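PDB 1HTW: tRNA threonylcarbamoyladenosine biosynthesis protein TsaE from Haemophilus influenzae, which is required for forming the threonylcarbamoyl group on adenosine 37 of tRNAs that read codons beginning with adenine, and binds ATP and magnesium. Local coordinates for residues K20-L25 against I152-F156; K46-T50 against C110-W114. One frame throughout, in Å; residues are numbered along the deposited sequence.

Interaction 1. Residues K20-L25 against I152-F156; sequences KFAEIL and IISAF
K20 reaches F156 with the end of its side chain. CG stands anti to the backbone N (chi1 177°), and the chain runs out extended before it bends at its last torsion. NZ then meets the backbone oxygen of F156 in a weak hydrogen bond, K20 NZ to F156 O 3.1 Å. The same NZ lies obliquely against the ring, 3.2 Å from F156 CD1.

F21 comes next. Its CD1 touches F156 CZ at 3.6 Å and lies near the plane of the F156 ring, at the ring's edge. The two planes are turned 37° to each other. The F21 ring also takes I152 CG2 at its own edge, with CE1 3.9 Å from that methyl.

I24 points toward residues 152-156 and offers them two methyl groups. CD1 sits over the centre of the F156 ring in a CH-pi contact, 3.6 Å from the ring centroid and only 5° off the normal. The branch methyl CG2, anti to the backbone N, packs on the small side chain of A155, I24 CG2 to A155 CB 3.6 Å.

L25 closes the row. Its CD2 meets the far end of I152, 3.6 Å from I152 CD1.

Helix 11-28 packs here on the C-terminal part of helix 147-155 and on F156; the contact is apolar except at K20. F156 is also met by the ring of F17, one turn before F21 on helix 11-28, with nearly parallel planes. F21, L25 and I152 form the inner side. F21 lies on V36 of strand 34-39 and on I127 and V129 of strand 127-134. L25 also lies on V36, and I152 on I34 and I127. M53 of helix 46-56 touches F21 and L25.

Interaction 2. Residues K46-T50 against C110-W114; sequences KTTLT and CLIEW. With NA (sodium ion), chain F; MG (magnesium ion), chain D; ADP (adenosine-5'-diphosphate), chain H.
T47 and E113 meet almost at a right angle, with the magnesium ion beside them. The hydroxyl of T47 gives a short hydrogen bond to E113, T47 OG1 to E113 OE2 2.6 Å, on the syn lone pair of that oxygen. The other carboxylate oxygen binds the metal, E113 OE1 to magnesium 2.2 Å. T47 OG1 binds it too, at 2.1 Å. ADP O1B and three waters complete six ligands. H83 NE2 is also hydrogen-bonded to E113 OE2, its second such partner.

K46 crosses E113 obliquely. Its CE lies 3.5 Å from E113 OE1, but its ammonium turns to the nucleotide. Bends at chi3 (-68°) and chi4 (-62°) carry NZ back to the beta-phosphate, K46 NZ to ADP O2B 2.6 Å. Water 1 links NZ to W114 NE1, the latter bond weak.

This is the nucleotide site of a P-loop NTPase. K46 and T47 belong to the Walker A motif, at the start of helix 46-56. The amides of K46, T47 and T48 all donate to phosphate oxygens. E113 ends strand 109-113, and the axes of 46-50 and 110-113 run nearly antiparallel (165°). I112 O binds the sodium ion at 2.8 Å, with L38 O, N39 OD1 and S115 OG.

The side chains of T50 and L111 lie alongside, pointing opposite ways, T50 CG2 to L111 CD1 4.0 Å. T50 OG1 donates to K46 O from above the carbonyl plane.

From the N terminus, the chain passes strand 3-8 and enters helix 11-28, where residues 20-25 form the first half of interaction 1. It then runs through strand 34-39 into the P-loop and helix 46-56, which opens interaction 2. Strand 109-113 closes that inner loop after 59 residues. Strands 127-134 and 137-144 follow, and helix 147-155 finally returns to helix 11-28 to close the outer loop, with 126 residues between. Interaction 2 is therefore nested inside interaction 1. The outer contact joins the first and last helices of the chain; the inner one joins the P-loop helix to an inner strand of the sheet. Their centres lie about 16 Å apart, and they do not touch.

Interaction 1. Residues K20-L25 against I152-F156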
ATOM      1  N   LYS A  20      11.300   4.105   3.006  1.00 16.12           N
ATOM      2  CA  LYS A  20      12.126   2.852   2.992  1.00 18.88           C
ATOM      3  C   LYS A  20      11.343   1.692   2.410  1.00 18.87           C
ATOM      4  O   LYS A  20      11.916   0.973   1.551  1.00 19.19           O
ATOM      5  CB  LYS A  20      12.602   2.524   4.409  1.00 19.31           C
ATOM      6  CG  LYS A  20      13.397   1.224   4.513  1.00 29.01           C
ATOM      7  CD  LYS A  20      13.831   0.907   5.934  1.00 26.73           C
ATOM      8  CE  LYS A  20      15.067  -0.017   5.930  1.00 30.28           C
ATOM      9  NZ  LYS A  20      14.674  -1.386   6.363  1.00 52.15           N
ATOM     10  N   PHE A  21      10.084   1.491   2.753  1.00 13.37           N
ATOM     11  CA  PHE A  21       9.273   0.410   2.240  1.00 13.34           C
ATOM     12  C   PHE A  21       9.070   0.537   0.725  1.00 16.17           C
ATOM     13  O   PHE A  21       9.184  -0.389  -0.072  1.00 18.07           O
ATOM     14  CB  PHE A  21       7.919   0.436   2.967  1.00 15.48           C
ATOM     15  CG  PHE A  21       6.901  -0.601   2.683  1.00 17.48           C
ATOM     16  CD1 PHE A  21       7.239  -1.910   2.399  1.00 15.84           C
ATOM     17  CD2 PHE A  21       5.530  -0.327   2.791  1.00 18.46           C
ATOM     18  CE1 PHE A  21       6.250  -2.856   2.133  1.00 18.63           C
ATOM     19  CE2 PHE A  21       4.549  -1.252   2.579  1.00 25.77           C
ATOM     20  CZ  PHE A  21       4.919  -2.568   2.198  1.00 21.90           C
ATOM     21  N   ALA A  22       8.766   1.759   0.252  1.00 13.16           N
ATOM     22  CA  ALA A  22       8.521   1.955  -1.191  1.00 17.34           C
ATOM     23  C   ALA A  22       9.840   1.747  -1.976  1.00 15.34           C
ATOM     24  O   ALA A  22       9.763   1.104  -3.039  1.00 17.14           O
ATOM     25  CB  ALA A  22       8.038   3.382  -1.443  1.00 15.99           C
ATOM     26  N   GLU A  23      10.957   2.154  -1.424  1.00 14.94           N
ATOM     27  CA  GLU A  23      12.260   1.951  -2.062  1.00 19.97           C
ATOM     28  C   GLU A  23      12.536   0.460  -2.210  1.00 22.91           C
ATOM     29  O   GLU A  23      12.969   0.024  -3.305  1.00 20.00           O
ATOM     30  CB  GLU A  23      13.366   2.689  -1.395  1.00 17.13           C
ATOM     31  CG  GLU A  23      13.322   4.218  -1.500  1.00 20.02           C
ATOM     32  CD  GLU A  23      13.776   4.705  -2.865  1.00 56.46           C
ATOM     33  OE1 GLU A  23      13.844   3.883  -3.805  1.00 71.30           O
ATOM     34  OE2 GLU A  23      14.074   5.915  -3.008  1.00 63.31           O
ATOM     35  N   ILE A  24      12.172  -0.326  -1.185  1.00 17.50           N
ATOM     36  CA  ILE A  24      12.349  -1.776  -1.304  1.00 19.23           C
ATOM     37  C   ILE A  24      11.488  -2.322  -2.406  1.00 25.42           C
ATOM     38  O   ILE A  24      11.957  -3.100  -3.264  1.00 20.40           O
ATOM     39  CB  ILE A  24      12.040  -2.490   0.038  1.00 12.49           C
ATOM     40  CG1 ILE A  24      13.175  -2.235   1.017  1.00 16.70           C
ATOM     41  CG2 ILE A  24      11.696  -3.938  -0.157  1.00 22.63           C
ATOM     42  CD1 ILE A  24      12.813  -2.738   2.412  1.00 20.60           C
ATOM     43  N   LEU A  25      10.219  -1.920  -2.505  1.00 16.31           N
ATOM     44  CA  LEU A  25       9.335  -2.394  -3.576  1.00 17.51           C
ATOM     45  C   LEU A  25       9.862  -1.995  -4.955  1.00 19.01           C
ATOM     46  O   LEU A  25       9.743  -2.849  -5.870  1.00 19.66           O
ATOM     47  CB  LEU A  25       7.917  -1.854  -3.392  1.00 17.12           C
ATOM     48  CG  LEU A  25       7.225  -2.134  -2.080  1.00 18.21           C
ATOM     49  CD1 LEU A  25       5.743  -1.691  -2.210  1.00 17.40           C
ATOM     50  CD2 LEU A  25       7.251  -3.635  -1.784  1.00 19.95           C
ATOM     51  N   ILE A 152      10.073  -9.277   0.399  1.00 22.68           N
ATOM     52  CA  ILE A 152       9.953  -7.884   0.833  1.00 18.98           C
ATOM     53  C   ILE A 152      10.359  -7.724   2.297  1.00 17.06           C
ATOM     54  O   ILE A 152      11.119  -6.835   2.633  1.00 20.58           O
ATOM     55  CB  ILE A 152       8.529  -7.349   0.640  1.00 17.06           C
ATOM     56  CG1 ILE A 152       8.193  -7.193  -0.851  1.00 24.73           C
ATOM     57  CG2 ILE A 152       8.405  -5.978   1.332  1.00 19.31           C
ATOM     58  CD1 ILE A 152       6.731  -7.148  -1.149  1.00 19.01           C
ATOM     59  N   ILE A 153       9.846  -8.639   3.137  1.00 19.26           N
ATOM     60  CA  ILE A 153      10.168  -8.556   4.555  1.00 19.89           C
ATOM     61  C   ILE A 153      11.649  -8.813   4.821  1.00 22.13           C
ATOM     62  O   ILE A 153      12.264  -8.108   5.629  1.00 26.71           O
ATOM     63  CB  ILE A 153       9.259  -9.535   5.349  1.00 31.90           C
ATOM     64  CG1 ILE A 153       7.898  -8.824   5.501  1.00 28.00           C
ATOM     65  CG2 ILE A 153       9.883  -9.792   6.728  1.00 30.56           C
ATOM     66  CD1 ILE A 153       6.807  -9.655   6.125  1.00 35.13           C
ATOM     67  N   SER A 154      12.248  -9.721   4.069  1.00 23.22           N
ATOM     68  CA  SER A 154      13.661 -10.034   4.251  1.00 27.45           C
ATOM     69  C   SER A 154      14.514  -8.826   3.883  1.00 37.26           C
ATOM     70  O   SER A 154      15.601  -8.650   4.425  1.00 35.51           O
ATOM     71  CB  SER A 154      14.086 -11.260   3.435  1.00 29.84           C
ATOM     72  OG  SER A 154      14.034 -10.939   2.055  1.00 47.28           O
ATOM     73  N   ALA A 155      13.987  -8.000   2.978  1.00 29.31           N
ATOM     74  CA  ALA A 155      14.757  -6.819   2.560  1.00 35.59           C
ATOM     75  C   ALA A 155      14.912  -5.796   3.647  1.00 39.24           C
ATOM     76  O   ALA A 155      15.827  -4.943   3.611  1.00 37.28           O
ATOM     77  CB  ALA A 155      14.127  -6.234   1.297  1.00 34.98           C
ATOM     78  N   PHE A 156      14.066  -5.821   4.679  1.00 35.94           N
ATOM     79  CA  PHE A 156      14.123  -4.860   5.751  1.00 47.97           C
ATOM     80  C   PHE A 156      15.311  -5.032   6.680  1.00 61.51           C
ATOM     81  O   PHE A 156      15.630  -4.113   7.448  1.00 63.38           O
ATOM     82  CB  PHE A 156      12.816  -4.880   6.557  1.00 42.59           C
ATOM     83  CG  PHE A 156      11.770  -4.012   5.908  1.00 28.07           C
ATOM     84  CD1 PHE A 156      11.732  -2.657   6.190  1.00 33.11           C
ATOM     85  CD2 PHE A 156      10.860  -4.539   5.020  1.00 30.51           C
ATOM     86  CE1 PHE A 156      10.744  -1.864   5.664  1.00 25.25           C
ATOM     87  CE2 PHE A 156       9.828  -3.751   4.515  1.00 33.51           C
ATOM     88  CZ  PHE A 156       9.824  -2.397   4.786  1.00 27.16           C
TER

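Interaction 2. Residues K46-T50 against C110-W114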
ATOM      1  N   LYS A  46      -3.130   5.061   7.399  1.00 15.86           N
ATOM      2  CA  LYS A  46      -2.957   4.281   6.120  1.00 18.08           C
ATOM      3  C   LYS A  46      -2.618   5.258   4.998  1.00 19.44           C
ATOM      4  O   LYS A  46      -1.616   5.098   4.276  1.00 16.33           O
ATOM      5  CB  LYS A  46      -4.181   3.463   5.763  1.00 17.19           C
ATOM      6  CG  LYS A  46      -4.691   2.441   6.767  1.00 15.82           C
ATOM      7  CD  LYS A  46      -5.994   1.770   6.407  1.00 17.31           C
ATOM      8  CE  LYS A  46      -7.213   2.672   6.432  1.00 26.71           C
ATOM      9  NZ  LYS A  46      -7.490   3.245   7.821  1.00 19.87           N
ATOM     10  N   THR A  47      -3.399   6.336   4.896  1.00 15.37           N
ATOM     11  CA  THR A  47      -3.096   7.401   3.912  1.00 18.81           C
ATOM     12  C   THR A  47      -1.872   8.144   4.169  1.00 17.92           C
ATOM     13  O   THR A  47      -1.091   8.533   3.227  1.00 16.08           O
ATOM     14  CB  THR A  47      -4.388   8.246   3.748  1.00 15.23           C
ATOM     15  OG1 THR A  47      -5.420   7.452   3.274  1.00 17.37           O
ATOM     16  CG2 THR A  47      -4.076   9.401   2.774  1.00 24.55           C
ATOM     17  N   THR A  48      -1.419   8.415   5.431  1.00 15.86           N
ATOM     18  CA  THR A  48      -0.159   9.062   5.707  1.00 13.25           C
ATOM     19  C   THR A  48       1.067   8.166   5.326  1.00 13.81           C
ATOM     20  O   THR A  48       2.019   8.698   4.805  1.00 16.51           O
ATOM     21  CB  THR A  48       0.003   9.373   7.209  1.00 15.62           C
ATOM     22  OG1 THR A  48      -1.075  10.383   7.425  1.00 20.45           O
ATOM     23  CG2 THR A  48       1.311   9.985   7.541  1.00 18.27           C
ATOM     24  N   LEU A  49       0.859   6.877   5.559  1.00 14.58           N
ATOM     25  CA  LEU A  49       1.966   5.953   5.131  1.00 13.40           C
ATOM     26  C   LEU A  49       2.029   5.940   3.565  1.00 11.56           C
ATOM     27  O   LEU A  49       3.182   6.060   3.145  1.00 14.22           O
ATOM     28  CB  LEU A  49       1.576   4.516   5.563  1.00 15.83           C
ATOM     29  CG  LEU A  49       2.524   3.427   5.023  1.00 14.55           C
ATOM     30  CD1 LEU A  49       3.975   3.737   5.317  1.00 20.00           C
ATOM     31  CD2 LEU A  49       2.139   2.049   5.594  1.00 19.54           C
ATOM     32  N   THR A  50       0.906   5.897   2.970  1.00 15.74           N
ATOM     33  CA  THR A  50       0.881   5.975   1.463  1.00 17.56           C
ATOM     34  C   THR A  50       1.565   7.252   1.007  1.00 18.63           C
ATOM     35  O   THR A  50       2.347   7.257   0.045  1.00 14.42           O
ATOM     36  CB  THR A  50      -0.562   6.002   1.015  1.00 15.57           C
ATOM     37  OG1 THR A  50      -1.168   4.726   1.327  1.00 19.29           O
ATOM     38  CG2 THR A  50      -0.637   6.132  -0.543  1.00 17.78           C
ATOM     39  N   CYS A 110       0.333  -1.598  -6.089  1.00 15.84           N
ATOM     40  CA  CYS A 110      -1.034  -1.170  -5.770  1.00 18.68           C
ATOM     41  C   CYS A 110      -1.081  -1.089  -4.200  1.00 17.09           C
ATOM     42  O   CYS A 110      -0.734  -2.079  -3.555  1.00 19.44           O
ATOM     43  CB  CYS A 110      -2.060  -2.161  -6.230  1.00 19.50           C
ATOM     44  SG  CYS A 110      -2.203  -2.234  -8.087  1.00 22.93           S
ATOM     45  N   LEU A 111      -1.592   0.038  -3.750  1.00 17.62           N
ATOM     46  CA  LEU A 111      -1.648   0.216  -2.246  1.00 14.56           C
ATOM     47  C   LEU A 111      -3.132   0.415  -1.926  1.00 17.39           C
ATOM     48  O   LEU A 111      -3.727   1.348  -2.492  1.00 19.18           O
ATOM     49  CB  LEU A 111      -0.872   1.497  -1.936  1.00 14.73           C
ATOM     50  CG  LEU A 111       0.569   1.586  -2.513  1.00 18.52           C
ATOM     51  CD1 LEU A 111       1.174   2.974  -2.253  1.00 21.51           C
ATOM     52  CD2 LEU A 111       1.487   0.540  -1.798  1.00 18.85           C
ATOM     53  N   ILE A 112      -3.679  -0.498  -1.154  1.00 18.05           N
ATOM     54  CA  ILE A 112      -5.109  -0.638  -1.047  1.00 17.22           C
ATOM     55  C   ILE A 112      -5.621  -0.444   0.383  1.00 22.47           C
ATOM     56  O   ILE A 112      -5.259  -1.210   1.262  1.00 19.20           O
ATOM     57  CB  ILE A 112      -5.518  -2.013  -1.560  1.00 15.61           C
ATOM     58  CG1 ILE A 112      -5.036  -2.097  -3.070  1.00 20.78           C
ATOM     59  CG2 ILE A 112      -7.010  -2.262  -1.493  1.00 21.33           C
ATOM     60  CD1 ILE A 112      -5.468  -3.381  -3.722  1.00 38.81           C
ATOM     61  N   GLU A 113      -6.486   0.543   0.536  1.00 19.76           N
ATOM     62  CA  GLU A 113      -7.199   0.755   1.817  1.00 18.70           C
ATOM     63  C   GLU A 113      -8.572   0.167   1.683  1.00 19.92           C
ATOM     64  O   GLU A 113      -9.168   0.104   0.599  1.00 20.55           O
ATOM     65  CB  GLU A 113      -7.279   2.252   2.155  1.00 14.44           C
ATOM     66  CG  GLU A 113      -5.929   2.883   2.434  1.00 19.11           C
ATOM     67  CD  GLU A 113      -5.925   4.329   2.782  1.00 26.70           C
ATOM     68  OE1 GLU A 113      -6.705   4.726   3.707  1.00 19.71           O
ATOM     69  OE2 GLU A 113      -5.098   5.086   2.248  1.00 23.93           O
ATOM     70  N   TRP A 114      -9.070  -0.504   2.753  1.00 18.88           N
ATOM     71  CA  TRP A 114     -10.341  -1.188   2.707  1.00 21.45           C
ATOM     72  C   TRP A 114     -10.406  -2.303   1.692  1.00 23.30           C
ATOM     73  O   TRP A 114     -11.393  -2.544   0.984  1.00 21.13           O
ATOM     74  CB  TRP A 114     -11.476  -0.171   2.431  1.00 31.92           C
ATOM     75  CG  TRP A 114     -11.853   0.596   3.656  1.00 31.46           C
ATOM     76  CD1 TRP A 114     -11.432   1.846   4.024  1.00 32.56           C
ATOM     77  CD2 TRP A 114     -12.751   0.161   4.688  1.00 38.48           C
ATOM     78  NE1 TRP A 114     -12.000   2.199   5.216  1.00 41.37           N
ATOM     79  CE2 TRP A 114     -12.817   1.187   5.637  1.00 35.15           C
ATOM     80  CE3 TRP A 114     -13.484  -1.011   4.892  1.00 38.92           C
ATOM     81  CZ2 TRP A 114     -13.601   1.093   6.792  1.00 50.60           C
ATOM     82  CZ3 TRP A 114     -14.276  -1.098   6.037  1.00 46.88           C
ATOM     83  CH2 TRP A 114     -14.319  -0.051   6.968  1.00 52.07           C
TER
HETATM   84 NA    NA F 563      -6.747  -2.831   3.004  1.00 28.13          NA
HETATM   85 MG    MG D 561      -7.011   6.749   4.438  1.00 22.59          MG
HETATM   86  PB  ADP H 560      -6.214   6.545   7.660  1.00 19.45           P
HETATM   87  O1B ADP H 560      -5.984   6.589   6.144  1.00 18.98           O
HETATM   88  O2B ADP H 560      -5.838   5.256   8.257  1.00 20.16           O
HETATM   89  O3B ADP H 560      -7.743   6.902   7.906  1.00 26.45           O
HETATM   90  PA  ADP H 560      -4.821   9.084   7.787  1.00 20.91           P
HETATM   91  O1A ADP H 560      -5.736   9.828   6.870  1.00 25.00           O
HETATM   92  O2A ADP H 560      -3.436   8.900   7.302  1.00 19.97           O
HETATM   93  O3A ADP H 560      -5.465   7.728   8.288  1.00 15.72           O
HETATM   94  O5' ADP H 560      -4.760   9.935   9.145  1.00 24.82           O
HETATM   95  C5' ADP H 560      -3.740   9.843  10.106  1.00 15.63           C
HETATM   96  C4' ADP H 560      -3.846  11.100  11.012  1.00 24.85           C
HETATM   97  O4' ADP H 560      -3.067  10.887  12.187  1.00 24.46           O
HETATM   98  C3' ADP H 560      -3.339  12.359  10.344  1.00 27.78           C
HETATM   99  O3' ADP H 560      -4.200  13.494  10.674  1.00 31.52           O
HETATM  100  C2' ADP H 560      -1.927  12.430  10.890  1.00 24.74           C
HETATM  101  O2' ADP H 560      -1.335  13.713  10.831  1.00 31.93           O
HETATM  102  C1' ADP H 560      -2.076  11.840  12.310  1.00 21.52           C
HETATM  103  N9  ADP H 560      -0.869  11.225  12.803  1.00 33.39           N
HETATM  104  C8  ADP H 560      -0.276  11.456  14.012  1.00 33.51           C
HETATM  105  N7  ADP H 560       0.750  10.737  14.316  1.00 32.82           N
HETATM  106  C5  ADP H 560       0.881   9.968  13.245  1.00 28.71           C
HETATM  107  C6  ADP H 560       1.796   8.957  13.067  1.00 23.30           C
HETATM  108  N6  ADP H 560       2.708   8.576  13.949  1.00 19.99           N
HETATM  109  N1  ADP H 560       1.627   8.238  11.921  1.00 20.27           N
HETATM  110  C2  ADP H 560       0.648   8.551  11.056  1.00 19.75           C
HETATM  111  N3  ADP H 560      -0.320   9.485  11.163  1.00 23.88           N
HETATM  112  C4  ADP H 560      -0.087  10.182  12.302  1.00 25.84           C
HETATM  113  O   HOH W   1     -10.335   3.468   7.456  1.00 37.65           O
HETATM  114  O   HOH W   2      -8.702   6.101   5.555  1.00 23.47           O
HETATM  115  O   HOH W   3      -7.490   8.834   4.916  1.00 24.39           O
HETATM  116  O   HOH W   4      -8.388   7.078   2.658  1.00 27.95           O